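Local coordinates for agarase (Pseudoalteromonas fuliginea, PDB 6XJ9), which probably hydrolyses the beta-1,4-glycosidic bonds of agarose, as a family GH50 agarase of a marine bacterium, at residues 264-269 with 293-298; 278-283 with 610-615; 314-319 with 724-729; 376-381 with 393-398. One frame throughout, in Å; residues are numbered along the deposited sequence.

The four contacts form two groups on the chain. Contacts 1 and 2, with centres 13 Å apart, touch where strand 282-286, which carries part of contact 2, pairs with strand 289-293, at whose end contact 1 begins. Contacts 3 and 4, 9 Å apart, meet on the small antiparallel sheet that includes strands 315-320, 392-395 and 378-381. About 40 Å separates the centres of one group from those of the other. In sequence, residues 278-283 fall between the two segments of contact 1, so these contacts cross along the chain, while contact 4 lies wholly between the two segments of contact 3. Contacts 2 and 3 join segments more than 300 residues apart, whereas contacts 1 and 4 are local.

Contact 1: residues 264-269 with 293-298; sequences SRFGGW and VDPDGY
Gly268 and Tyr298 are the residues whose CA atoms come nearest, 5.4 Å, where two type I beta turns meet, Ser264 to Gly267 and Asp294 to Gly297. Ser264 OG donates to Asp294 OD2 at 2.7 Å, almost in line with the C-O bond, and accepts from the amide of Gly268 in its own loop. Ser264 CB also meets Tyr298 CD2 at 3.5 Å. Any CB on Gly268 would run into that same carboxylate oxygen of Asp294. Arg265 extends from CG to NE and grips Asp296 side-on in a salt bridge. NE reaches OD2 of Asp296 at 2.9 Å and NH2 reaches OD1 at 3.3 Å; both oxygens use syn lone pairs but lie 27° out of the guanidinium plane. Water 1 sits between the turns, accepting from Phe266 N and donating to OD2 of both Asp294 and Asp296. Pro295 CG stands over the centre of the Phe266 ring, 3.7 Å from its centroid, in a CH-pi contact, with Asp296 OD2 at the ring edge. Asp294 OD1 accepts from Asp296 N and Tyr298 N on opposite faces of its plane. The first of these bonds makes an Asx turn, here shaping the tight beta hairpin between strands 289-293 and 299-305.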
loop_
_atom_site.group_PDB
_atom_site.type_symbol
_atom_site.label_atom_id
_atom_site.label_comp_id
_atom_site.label_asym_id
_atom_site.label_seq_id
_atom_site.Cartn_x
_atom_site.Cartn_y
_atom_site.Cartn_z
ATOM N N SER A 264 -14.959 4.313 24.647
ATOM C CA SER A 264 -15.333 3.903 25.992
ATOM C C SER A 264 -14.646 2.581 26.327
ATOM O O SER A 264 -14.082 1.939 25.441
ATOM C CB SER A 264 -16.834 3.824 26.158
ATOM O OG SER A 264 -17.383 2.759 25.384
ATOM N N ARG A 265 -14.698 2.180 27.605
ATOM C CA ARG A 265 -13.952 1.011 28.056
ATOM C C ARG A 265 -14.371 -0.243 27.283
ATOM O O ARG A 265 -13.538 -1.102 27.031
ATOM C CB ARG A 265 -13.997 0.843 29.581
ATOM C CG ARG A 265 -15.383 0.846 30.211
ATOM C CD ARG A 265 -15.360 0.744 31.735
ATOM N NE ARG A 265 -16.652 0.219 32.169
ATOM C CZ ARG A 265 -16.959 -0.213 33.385
ATOM N NH1 ARG A 265 -16.061 -0.188 34.357
ATOM N NH2 ARG A 265 -18.171 -0.691 33.618
ATOM N N PHE A 266 -15.653 -0.327 26.900
ATOM C CA PHE A 266 -16.187 -1.428 26.111
ATOM C C PHE A 266 -16.083 -1.150 24.606
ATOM O O PHE A 266 -16.701 -1.851 23.810
ATOM C CB PHE A 266 -17.627 -1.757 26.530
ATOM C CG PHE A 266 -17.768 -2.464 27.855
ATOM C CD1 PHE A 266 -17.552 -3.830 27.966
ATOM C CD2 PHE A 266 -18.150 -1.774 28.995
ATOM C CE1 PHE A 266 -17.697 -4.490 29.181
ATOM C CE2 PHE A 266 -18.280 -2.431 30.212
ATOM C CZ PHE A 266 -18.056 -3.785 30.305
ATOM N N GLY A 267 -15.290 -0.146 24.204
ATOM C CA GLY A 267 -15.040 0.124 22.791
ATOM C C GLY A 267 -16.164 0.903 22.097
ATOM O O GLY A 267 -16.226 0.974 20.868
ATOM N N GLY A 268 -17.049 1.523 22.882
ATOM C CA GLY A 268 -18.101 2.329 22.285
ATOM C C GLY A 268 -17.688 3.781 22.036
ATOM O O GLY A 268 -16.541 4.182 22.274
ATOM N N TRP A 269 -18.671 4.555 21.570
ATOM C CA TRP A 269 -18.513 5.924 21.105
ATOM C C TRP A 269 -18.568 6.871 22.302
ATOM O O TRP A 269 -19.650 7.282 22.714
ATOM C CB TRP A 269 -19.617 6.248 20.085
ATOM C CG TRP A 269 -19.444 7.556 19.378
ATOM C CD1 TRP A 269 -18.281 8.252 19.204
ATOM C CD2 TRP A 269 -20.464 8.302 18.692
ATOM N NE1 TRP A 269 -18.515 9.391 18.478
ATOM C CE2 TRP A 269 -19.843 9.446 18.147
ATOM C CE3 TRP A 269 -21.835 8.116 18.487
ATOM C CZ2 TRP A 269 -20.551 10.404 17.426
ATOM C CZ3 TRP A 269 -22.535 9.063 17.773
ATOM C CH2 TRP A 269 -21.900 10.190 17.251
ATOM N N VAL A 293 -25.514 -1.067 21.707
ATOM C CA VAL A 293 -25.274 -0.222 22.857
ATOM C C VAL A 293 -24.423 -1.052 23.813
ATOM O O VAL A 293 -24.758 -2.202 24.082
ATOM C CB VAL A 293 -26.606 0.203 23.507
ATOM C CG1 VAL A 293 -26.413 1.151 24.680
ATOM C CG2 VAL A 293 -27.580 0.774 22.492
ATOM N N ASP A 294 -23.321 -0.464 24.299
ATOM C CA ASP A 294 -22.419 -1.163 25.203
ATOM C C ASP A 294 -23.030 -1.184 26.608
ATOM O O ASP A 294 -24.019 -0.495 26.857
ATOM C CB ASP A 294 -20.977 -0.632 25.087
ATOM C CG ASP A 294 -20.645 0.598 25.926
ATOM O OD1 ASP A 294 -21.441 0.932 26.837
ATOM O OD2 ASP A 294 -19.569 1.200 25.686
ATOM N N PRO A 295 -22.481 -1.976 27.562
ATOM C CA PRO A 295 -23.005 -2.032 28.929
ATOM C C PRO A 295 -23.184 -0.710 29.680
ATOM O O PRO A 295 -24.018 -0.646 30.582
ATOM C CB PRO A 295 -21.964 -2.896 29.644
ATOM C CG PRO A 295 -21.530 -3.865 28.554
ATOM C CD PRO A 295 -21.405 -2.966 27.339
ATOM N N ASP A 296 -22.401 0.312 29.292
ATOM C CA ASP A 296 -22.357 1.632 29.906
ATOM C C ASP A 296 -23.279 2.614 29.177
ATOM O O ASP A 296 -23.437 3.754 29.612
ATOM C CB ASP A 296 -20.919 2.168 29.952
ATOM C CG ASP A 296 -19.998 1.330 30.821
ATOM O OD1 ASP A 296 -20.516 0.672 31.750
ATOM O OD2 ASP A 296 -18.770 1.357 30.579
ATOM N N GLY A 297 -23.900 2.164 28.082
ATOM C CA GLY A 297 -24.919 2.946 27.390
ATOM C C GLY A 297 -24.389 3.763 26.209
ATOM O O GLY A 297 -25.126 4.571 25.638
ATOM N N TYR A 298 -23.117 3.560 25.836
ATOM C CA TYR A 298 -22.560 4.259 24.689
ATOM C C TYR A 298 -22.872 3.468 23.423
ATOM O O TYR A 298 -22.929 2.244 23.473
ATOM C CB TYR A 298 -21.036 4.345 24.791
ATOM C CG TYR A 298 -20.550 5.157 25.958
ATOM C CD1 TYR A 298 -20.542 6.542 25.900
ATOM C CD2 TYR A 298 -20.136 4.546 27.132
ATOM C CE1 TYR A 298 -20.122 7.307 26.974
ATOM C CE2 TYR A 298 -19.700 5.296 28.213
ATOM C CZ TYR A 298 -19.691 6.679 28.128
ATOM O OH TYR A 298 -19.284 7.438 29.182
HETATM O O HOH W 1 -18.036 1.488 27.849
#

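Contact 2: residues 278-283 with 610-615; sequences TGYFRT and LPNHMY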
loop_
_atom_site.group_PDB
_atom_site.type_symbol
_atom_site.label_atom_id
_atom_site.label_comp_id
_atom_site.label_asym_id
_atom_site.label_seq_id
_atom_site.Cartn_x
_atom_site.Cartn_y
_atom_site.Cartn_z
ATOM N N THR A 278 -27.518 -0.937 30.795
ATOM C CA THR A 278 -28.141 -2.114 31.377
ATOM C C THR A 278 -27.072 -3.033 31.962
ATOM O O THR A 278 -27.400 -4.000 32.635
ATOM C CB THR A 278 -28.987 -2.871 30.351
ATOM O OG1 THR A 278 -28.065 -3.417 29.409
ATOM C CG2 THR A 278 -30.016 -1.994 29.667
ATOM N N GLY A 279 -25.800 -2.722 31.691
ATOM C CA GLY A 279 -24.703 -3.588 32.101
ATOM C C GLY A 279 -24.476 -4.743 31.125
ATOM O O GLY A 279 -23.671 -5.624 31.412
ATOM N N TYR A 280 -25.196 -4.736 29.985
ATOM C CA TYR A 280 -24.995 -5.721 28.923
ATOM C C TYR A 280 -25.061 -5.083 27.538
ATOM O O TYR A 280 -25.711 -4.058 27.340
ATOM C CB TYR A 280 -26.017 -6.852 29.049
ATOM C CG TYR A 280 -25.927 -7.579 30.363
ATOM C CD1 TYR A 280 -24.996 -8.585 30.562
ATOM C CD2 TYR A 280 -26.740 -7.220 31.426
ATOM C CE1 TYR A 280 -24.892 -9.236 31.782
ATOM C CE2 TYR A 280 -26.638 -7.849 32.657
ATOM C CZ TYR A 280 -25.719 -8.865 32.829
ATOM O OH TYR A 280 -25.626 -9.501 34.032
ATOM N N PHE A 281 -24.391 -5.703 26.557
ATOM C CA PHE A 281 -24.525 -5.249 25.178
ATOM C C PHE A 281 -25.963 -5.491 24.725
ATOM O O PHE A 281 -26.539 -6.521 25.055
ATOM C CB PHE A 281 -23.537 -5.977 24.262
ATOM C CG PHE A 281 -22.115 -5.487 24.379
ATOM C CD1 PHE A 281 -21.647 -4.464 23.571
ATOM C CD2 PHE A 281 -21.243 -6.041 25.308
ATOM C CE1 PHE A 281 -20.340 -4.000 23.685
ATOM C CE2 PHE A 281 -19.938 -5.583 25.418
ATOM C CZ PHE A 281 -19.485 -4.568 24.600
ATOM N N ARG A 282 -26.529 -4.543 23.970
ATOM C CA ARG A 282 -27.914 -4.653 23.527
ATOM C C ARG A 282 -28.097 -3.872 22.226
ATOM O O ARG A 282 -27.134 -3.312 21.705
ATOM C CB ARG A 282 -28.835 -4.152 24.645
ATOM C CG ARG A 282 -28.607 -2.691 24.989
ATOM C CD ARG A 282 -29.422 -2.214 26.178
ATOM N NE ARG A 282 -29.229 -0.783 26.388
ATOM C CZ ARG A 282 -29.957 0.176 25.815
ATOM N NH1 ARG A 282 -30.956 -0.137 25.013
ATOM N NH2 ARG A 282 -29.703 1.443 26.081
ATOM N N THR A 283 -29.331 -3.814 21.704
ATOM C CA THR A 283 -29.552 -3.081 20.461
ATOM C C THR A 283 -30.341 -1.794 20.721
ATOM O O THR A 283 -31.061 -1.689 21.714
ATOM C CB THR A 283 -30.282 -3.925 19.408
ATOM O OG1 THR A 283 -31.612 -4.144 19.877
ATOM C CG2 THR A 283 -29.626 -5.258 19.121
ATOM N N LEU A 610 -28.562 -17.770 29.093
ATOM C CA LEU A 610 -27.855 -16.527 28.822
ATOM C C LEU A 610 -28.860 -15.397 28.609
ATOM O O LEU A 610 -28.796 -14.675 27.610
ATOM C CB LEU A 610 -26.926 -16.746 27.621
ATOM C CG LEU A 610 -25.600 -17.406 27.986
ATOM C CD1 LEU A 610 -25.175 -18.418 26.933
ATOM C CD2 LEU A 610 -24.520 -16.359 28.194
ATOM N N PRO A 611 -29.832 -15.236 29.544
ATOM C CA PRO A 611 -30.953 -14.310 29.370
ATOM C C PRO A 611 -30.542 -12.857 29.198
ATOM O O PRO A 611 -31.281 -12.102 28.580
ATOM C CB PRO A 611 -31.750 -14.446 30.681
ATOM C CG PRO A 611 -30.732 -14.982 31.669
ATOM C CD PRO A 611 -29.910 -15.944 30.833
ATOM N N ASN A 612 -29.356 -12.487 29.711
ATOM C CA ASN A 612 -28.950 -11.092 29.720
ATOM C C ASN A 612 -28.221 -10.739 28.423
ATOM O O ASN A 612 -27.890 -9.578 28.210
ATOM C CB ASN A 612 -28.099 -10.714 30.941
ATOM C CG ASN A 612 -28.756 -11.029 32.273
ATOM O OD1 ASN A 612 -28.106 -11.531 33.196
ATOM N ND2 ASN A 612 -30.046 -10.772 32.371
ATOM N N HIS A 613 -27.974 -11.741 27.572
ATOM C CA HIS A 613 -27.046 -11.601 26.456
ATOM C C HIS A 613 -27.776 -11.766 25.127
ATOM O O HIS A 613 -28.706 -12.557 25.032
ATOM C CB HIS A 613 -25.962 -12.673 26.546
ATOM C CG HIS A 613 -24.973 -12.388 27.614
ATOM N ND1 HIS A 613 -25.175 -12.797 28.919
ATOM C CD2 HIS A 613 -23.797 -11.729 27.585
ATOM C CE1 HIS A 613 -24.157 -12.413 29.654
ATOM N NE2 HIS A 613 -23.297 -11.751 28.861
ATOM N N MET A 614 -27.317 -11.044 24.096
ATOM C CA MET A 614 -27.996 -11.064 22.809
ATOM C C MET A 614 -27.773 -12.409 22.126
ATOM O O MET A 614 -26.680 -12.966 22.182
ATOM C CB MET A 614 -27.472 -9.958 21.892
ATOM C CG MET A 614 -27.909 -8.576 22.337
ATOM S SD MET A 614 -27.433 -7.354 21.108
ATOM C CE MET A 614 -25.646 -7.388 21.240
ATOM N N TYR A 615 -28.831 -12.888 21.463
ATOM C CA TYR A 615 -28.787 -14.059 20.606
ATOM C C TYR A 615 -28.687 -13.574 19.163
ATOM O O TYR A 615 -29.548 -12.826 18.708
ATOM C CB TYR A 615 -30.028 -14.919 20.866
ATOM C CG TYR A 615 -30.271 -16.019 19.864
ATOM C CD1 TYR A 615 -29.219 -16.739 19.323
ATOM C CD2 TYR A 615 -31.566 -16.361 19.494
ATOM C CE1 TYR A 615 -29.439 -17.764 18.420
ATOM C CE2 TYR A 615 -31.805 -17.383 18.594
ATOM C CZ TYR A 615 -30.739 -18.083 18.056
ATOM O OH TYR A 615 -30.965 -19.084 17.156
HETATM O O HOH W 2 -25.476 -9.065 25.076
HETATM O O HOH W 3 -28.527 -7.461 26.592
#
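Tyr280 sets its CG beside the backbone N, anti to the carbonyl carbon (chi1 -60°), which swings its ring under Asn612 CB, 3.4 Å from the ring centroid in a close CH-pi contact. The like setting of Asn612 lays its amide beside that ring, planes 30° apart, with Asn612 OD1 3.3 Å from Tyr280 OH. The ring's edge points at the face of His613 in a T-shaped pair, planes at 72°. Met614 lays SD against Thr283 CG2 at 3.6 Å, and the bend at chi3 turns CE back onto Phe281 CB at 3.9 Å. Two waters join the backbones: both donate to Phe281 O, water 2 also accepting from Met614 N and water 3 donating to Asn612 O. Outside the pair, Tyr280 OH bonds Asn497 and His613 NE2 bonds the carbonyl of Ser498. The contact joins the start of strand 282-286, whose Arg282 pairs with Val293 of strand 289-293, to the turn leaving helix 584-609 and to strand 614-615, which pairs with strand 501-506.

Contact 3: residues 314-319 with 724-729; sequences TTLTGY and GRAYDG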
loop_
_atom_site.group_PDB
_atom_site.type_symbol
_atom_site.label_atom_id
_atom_site.label_comp_id
_atom_site.label_asym_id
_atom_site.label_seq_id
_atom_site.Cartn_x
_atom_site.Cartn_y
_atom_site.Cartn_z
ATOM N N THR A 314 -3.428 -25.744 11.515
ATOM C CA THR A 314 -2.680 -26.993 11.377
ATOM C C THR A 314 -2.789 -27.548 9.957
ATOM O O THR A 314 -3.799 -27.366 9.285
ATOM C CB THR A 314 -3.109 -28.065 12.389
ATOM O OG1 THR A 314 -4.277 -28.740 11.911
ATOM C CG2 THR A 314 -3.333 -27.530 13.786
ATOM N N THR A 315 -1.741 -28.248 9.515
ATOM C CA THR A 315 -1.709 -28.833 8.182
ATOM C C THR A 315 -1.264 -30.293 8.273
ATOM O O THR A 315 -0.471 -30.664 9.140
ATOM C CB THR A 315 -0.856 -27.976 7.234
ATOM O OG1 THR A 315 -1.118 -28.370 5.882
ATOM C CG2 THR A 315 0.629 -28.038 7.533
ATOM N N LEU A 316 -1.777 -31.123 7.364
ATOM C CA LEU A 316 -1.399 -32.525 7.308
ATOM C C LEU A 316 0.044 -32.663 6.812
ATOM O O LEU A 316 0.408 -32.093 5.789
ATOM C CB LEU A 316 -2.396 -33.269 6.415
ATOM C CG LEU A 316 -3.797 -33.393 7.013
ATOM C CD1 LEU A 316 -4.826 -33.711 5.938
ATOM C CD2 LEU A 316 -3.820 -34.433 8.119
ATOM N N THR A 317 0.844 -33.437 7.553
ATOM C CA THR A 317 2.274 -33.595 7.324
ATOM C C THR A 317 2.536 -34.765 6.383
ATOM O O THR A 317 3.622 -34.867 5.818
ATOM C CB THR A 317 3.017 -33.916 8.629
ATOM O OG1 THR A 317 2.475 -35.139 9.137
ATOM C CG2 THR A 317 2.887 -32.825 9.669
ATOM N N GLY A 318 1.552 -35.662 6.253
ATOM C CA GLY A 318 1.722 -36.860 5.442
ATOM C C GLY A 318 2.063 -38.088 6.286
ATOM O O GLY A 318 2.147 -39.203 5.775
ATOM N N TYR A 319 2.275 -37.874 7.590
ATOM C CA TYR A 319 2.549 -38.973 8.494
ATOM C C TYR A 319 1.234 -39.468 9.089
ATOM O O TYR A 319 0.249 -38.733 9.131
ATOM C CB TYR A 319 3.584 -38.555 9.542
ATOM C CG TYR A 319 4.968 -38.308 8.993
ATOM C CD1 TYR A 319 5.306 -37.097 8.413
ATOM C CD2 TYR A 319 5.946 -39.292 9.047
ATOM C CE1 TYR A 319 6.575 -36.865 7.904
ATOM C CE2 TYR A 319 7.226 -39.070 8.562
ATOM C CZ TYR A 319 7.540 -37.854 7.984
ATOM O OH TYR A 319 8.793 -37.633 7.486
ATOM N N GLY A 724 -2.616 -25.978 3.145
ATOM C CA GLY A 724 -4.000 -26.322 3.417
ATOM C C GLY A 724 -4.244 -26.528 4.906
ATOM O O GLY A 724 -3.464 -27.189 5.582
ATOM N N ARG A 725 -5.321 -25.927 5.419
ATOM C CA ARG A 725 -5.801 -26.327 6.730
ATOM C C ARG A 725 -6.176 -27.812 6.670
ATOM O O ARG A 725 -6.679 -28.271 5.650
ATOM C CB ARG A 725 -6.928 -25.410 7.209
ATOM C CG ARG A 725 -8.264 -25.666 6.536
ATOM C CD ARG A 725 -9.320 -24.723 7.056
ATOM N NE ARG A 725 -10.639 -25.065 6.543
ATOM C CZ ARG A 725 -11.726 -24.344 6.784
ATOM N NH1 ARG A 725 -11.644 -23.248 7.521
ATOM N NH2 ARG A 725 -12.888 -24.717 6.288
ATOM N N ALA A 726 -5.897 -28.536 7.765
ATOM C CA ALA A 726 -6.038 -29.982 7.887
ATOM C C ALA A 726 -7.422 -30.486 7.467
ATOM O O ALA A 726 -7.533 -31.524 6.813
ATOM C CB ALA A 726 -5.718 -30.400 9.304
ATOM N N TYR A 727 -8.474 -29.748 7.831
ATOM C CA TYR A 727 -9.843 -30.214 7.646
ATOM C C TYR A 727 -10.173 -30.445 6.171
ATOM O O TYR A 727 -10.736 -31.483 5.836
ATOM C CB TYR A 727 -10.849 -29.248 8.281
ATOM C CG TYR A 727 -12.297 -29.611 8.058
ATOM C CD1 TYR A 727 -12.872 -30.692 8.704
ATOM C CD2 TYR A 727 -13.102 -28.864 7.211
ATOM C CE1 TYR A 727 -14.201 -31.036 8.503
ATOM C CE2 TYR A 727 -14.437 -29.184 7.009
ATOM C CZ TYR A 727 -14.984 -30.280 7.651
ATOM O OH TYR A 727 -16.291 -30.617 7.451
ATOM N N ASP A 728 -9.846 -29.478 5.300
ATOM C CA ASP A 728 -10.324 -29.542 3.926
ATOM C C ASP A 728 -9.344 -28.925 2.930
ATOM O O ASP A 728 -9.733 -28.678 1.795
ATOM C CB ASP A 728 -11.667 -28.815 3.782
ATOM C CG ASP A 728 -11.619 -27.367 4.256
ATOM O OD1 ASP A 728 -10.505 -26.833 4.436
ATOM O OD2 ASP A 728 -12.690 -26.779 4.452
ATOM N N GLY A 729 -8.118 -28.591 3.359
ATOM C CA GLY A 729 -7.108 -28.132 2.411
ATOM C C GLY A 729 -7.214 -26.668 1.986
ATOM O O GLY A 729 -6.425 -26.215 1.160
HETATM O O HOH W 4 -3.580 -29.996 5.281
#
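Thr315 OG1 donates to Gly724 O at 2.6 Å, lying in the carbonyl plane, and Ala726 N donates to Thr314 O at 2.8 Å, tilted 26° from the plane of its acceptor. Arg725 CA adds a C-H...O contact to the same Thr314 oxygen. The CB of Ala726 is pressed against Thr314 OG1, 3.4 Å away, while Leu316 turns its CD1 toward Ala726 O. Water 4 closes the first shell by accepting from Leu316 N and donating to Gly724 O, which therefore receives two short bonds. Thr315 holds OG1 opposite its own amide (chi1 -165°), pointing it at the glycine carbonyl, and Thr723 OG1 is a further hydrogen-bond partner. A valine in place of Thr315 would probably leave Gly724 O without its hydroxyl donor and let the 724-726 backbone shift against the strand. Further out, Arg725 holds Asp728 side-on through NE to OD1 and NH2 to OD2, both 2.8 Å, and Gly729 N bonds Arg725 O, so the loop folds back on itself. This loop, which follows strand 709-714, lies against the sheet: Thr315 pairs with Tyr395 of strand 392-395, and Ala726 also touches Thr394 and, on strand 378-381, Arg381.

Contact 4: residues 376-381 with 393-398; sequences KHFGYR and ETYSFY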
loop_
_atom_site.group_PDB
_atom_site.type_symbol
_atom_site.label_atom_id
_atom_site.label_comp_id
_atom_site.label_asym_id
_atom_site.label_seq_id
_atom_site.Cartn_x
_atom_site.Cartn_y
_atom_site.Cartn_z
ATOM N N LYS A 376 6.258 -30.090 20.023
ATOM C CA LYS A 376 4.995 -30.040 20.739
ATOM C C LYS A 376 3.891 -29.509 19.821
ATOM O O LYS A 376 2.714 -29.617 20.151
ATOM C CB LYS A 376 5.141 -29.244 22.040
ATOM C CG LYS A 376 5.394 -27.752 21.884
ATOM C CD LYS A 376 5.183 -26.954 23.170
ATOM C CE LYS A 376 6.254 -27.185 24.217
ATOM N NZ LYS A 376 7.581 -26.710 23.756
ATOM N N HIS A 377 4.278 -28.969 18.656
ATOM C CA HIS A 377 3.323 -28.412 17.710
ATOM C C HIS A 377 2.790 -29.455 16.734
ATOM O O HIS A 377 2.013 -29.114 15.849
ATOM C CB HIS A 377 3.867 -27.128 17.072
ATOM C CG HIS A 377 4.306 -26.176 18.130
ATOM N ND1 HIS A 377 3.426 -25.688 19.072
ATOM C CD2 HIS A 377 5.530 -25.714 18.465
ATOM C CE1 HIS A 377 4.079 -24.917 19.913
ATOM N NE2 HIS A 377 5.379 -24.923 19.567
ATOM N N PHE A 378 3.194 -30.720 16.902
ATOM C CA PHE A 378 2.512 -31.803 16.211
ATOM C C PHE A 378 1.131 -31.999 16.831
ATOM O O PHE A 378 0.950 -31.834 18.036
ATOM C CB PHE A 378 3.306 -33.116 16.258
ATOM C CG PHE A 378 4.468 -33.225 15.297
ATOM C CD1 PHE A 378 4.257 -33.371 13.932
ATOM C CD2 PHE A 378 5.776 -33.207 15.760
ATOM C CE1 PHE A 378 5.326 -33.464 13.049
ATOM C CE2 PHE A 378 6.843 -33.302 14.877
ATOM C CZ PHE A 378 6.618 -33.427 13.524
ATOM N N GLY A 379 0.160 -32.335 15.980
ATOM C CA GLY A 379 -1.180 -32.688 16.421
ATOM C C GLY A 379 -1.699 -33.868 15.611
ATOM O O GLY A 379 -0.912 -34.589 15.005
ATOM N N TYR A 380 -3.023 -34.049 15.617
ATOM C CA TYR A 380 -3.658 -35.116 14.873
ATOM C C TYR A 380 -5.083 -34.721 14.490
ATOM O O TYR A 380 -5.790 -34.082 15.269
ATOM C CB TYR A 380 -3.648 -36.433 15.655
ATOM C CG TYR A 380 -3.981 -37.609 14.774
ATOM C CD1 TYR A 380 -2.992 -38.267 14.062
ATOM C CD2 TYR A 380 -5.296 -38.015 14.595
ATOM C CE1 TYR A 380 -3.293 -39.325 13.217
ATOM C CE2 TYR A 380 -5.618 -39.061 13.751
ATOM C CZ TYR A 380 -4.612 -39.717 13.059
ATOM O OH TYR A 380 -4.920 -40.744 12.226
ATOM N N ARG A 381 -5.485 -35.142 13.285
ATOM C CA ARG A 381 -6.807 -34.884 12.733
ATOM C C ARG A 381 -7.485 -36.208 12.403
ATOM O O ARG A 381 -6.997 -36.954 11.549
ATOM C CB ARG A 381 -6.685 -34.082 11.435
ATOM C CG ARG A 381 -8.021 -33.617 10.876
ATOM C CD ARG A 381 -8.177 -32.188 11.340
ATOM N NE ARG A 381 -9.543 -31.728 11.509
ATOM C CZ ARG A 381 -9.869 -30.481 11.838
ATOM N NH1 ARG A 381 -8.924 -29.572 12.015
ATOM N NH2 ARG A 381 -11.139 -30.153 11.982
ATOM N N GLU A 393 -1.396 -37.039 11.075
ATOM C CA GLU A 393 -0.593 -36.096 11.825
ATOM C C GLU A 393 -0.733 -34.711 11.210
ATOM O O GLU A 393 -0.825 -34.564 9.989
ATOM C CB GLU A 393 0.856 -36.576 11.757
ATOM C CG GLU A 393 1.848 -35.620 12.371
ATOM C CD GLU A 393 3.257 -36.166 12.262
ATOM O OE1 GLU A 393 3.621 -36.996 13.111
ATOM O OE2 GLU A 393 3.964 -35.780 11.305
ATOM N N THR A 394 -0.750 -33.694 12.079
ATOM C CA THR A 394 -0.719 -32.322 11.605
ATOM C C THR A 394 0.484 -31.632 12.234
ATOM O O THR A 394 1.023 -32.119 13.224
ATOM C CB THR A 394 -2.043 -31.610 11.915
ATOM O OG1 THR A 394 -2.075 -31.450 13.331
ATOM C CG2 THR A 394 -3.263 -32.392 11.465
ATOM N N TYR A 395 0.902 -30.513 11.644
ATOM C CA TYR A 395 1.838 -29.614 12.299
ATOM C C TYR A 395 1.293 -28.194 12.203
ATOM O O TYR A 395 0.606 -27.881 11.241
ATOM C CB TYR A 395 3.241 -29.719 11.699
ATOM C CG TYR A 395 4.290 -29.088 12.579
ATOM C CD1 TYR A 395 4.584 -29.601 13.838
ATOM C CD2 TYR A 395 4.966 -27.957 12.167
ATOM C CE1 TYR A 395 5.526 -29.004 14.663
ATOM C CE2 TYR A 395 5.935 -27.365 12.964
ATOM C CZ TYR A 395 6.211 -27.886 14.215
ATOM O OH TYR A 395 7.151 -27.268 14.980
ATOM N N SER A 396 1.595 -27.364 13.212
ATOM C CA SER A 396 1.222 -25.954 13.202
ATOM C C SER A 396 2.458 -25.052 13.145
ATOM O O SER A 396 3.100 -24.809 14.164
ATOM C CB SER A 396 0.358 -25.613 14.383
ATOM O OG SER A 396 -0.005 -24.239 14.332
ATOM N N PHE A 397 2.769 -24.524 11.953
ATOM C CA PHE A 397 3.917 -23.641 11.821
ATOM C C PHE A 397 3.649 -22.310 12.527
ATOM O O PHE A 397 4.581 -21.683 13.041
ATOM C CB PHE A 397 4.344 -23.481 10.358
ATOM C CG PHE A 397 4.934 -24.717 9.721
ATOM C CD1 PHE A 397 6.277 -25.030 9.882
ATOM C CD2 PHE A 397 4.146 -25.561 8.954
ATOM C CE1 PHE A 397 6.808 -26.174 9.302
ATOM C CE2 PHE A 397 4.676 -26.702 8.365
ATOM C CZ PHE A 397 6.011 -27.003 8.533
ATOM N N TYR A 398 2.378 -21.885 12.564
ATOM C CA TYR A 398 2.063 -20.649 13.262
ATOM C C TYR A 398 2.359 -20.798 14.755
ATOM O O TYR A 398 3.006 -19.931 15.331
ATOM C CB TYR A 398 0.641 -20.148 12.997
ATOM C CG TYR A 398 0.335 -18.874 13.748
ATOM C CD1 TYR A 398 0.872 -17.659 13.346
ATOM C CD2 TYR A 398 -0.430 -18.891 14.907
ATOM C CE1 TYR A 398 0.623 -16.492 14.052
ATOM C CE2 TYR A 398 -0.688 -17.736 15.627
ATOM C CZ TYR A 398 -0.159 -16.532 15.197
ATOM O OH TYR A 398 -0.415 -15.380 15.884
HETATM O O HOH W 5 -0.693 -29.560 14.677
#
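Phe378 offers one face to Tyr395, whose CD1 stands 3.8 Å above the plane toward the rim, while Thr394 O lies at the phenylalanine's edge. The pair is edge-to-face, with ring planes at 58°. Tyr395 in turn directs CD2 over the centre of the Phe397 ring, and its CE1 packs on His377 CB at 3.5 Å. Glu393, extended beyond CG, passes obliquely across Phe378, carboxylate and ring planes 46° apart, and brings OE2 to within 3.2 Å of Phe378 CE1. That carboxylate is also bound by Arg353, Tyr370 and Thr317, and an alanine at Glu393 would probably leave the Arg353 charge without its mate and open a gap beside the Phe378 ring. Gly379 and Thr394 form an antiparallel hydrogen-bonded pair: Gly379 N reaches Thr394 O at 2.9 Å and Thr394 N reaches Gly379 O at 3.1 Å. A CB on Gly379 would collide with Thr394 OG1. Ser396 N adds a bond to His377 O, and water 5 links that oxygen to Thr394 OG1. Strand 392-395 lies between 378-381, at the edge of the sheet within this chain, and 315-320; Ser396, at the N-cap position, immediately precedes helix 397-406, where His377 packs and its NE2 bonds Glu403.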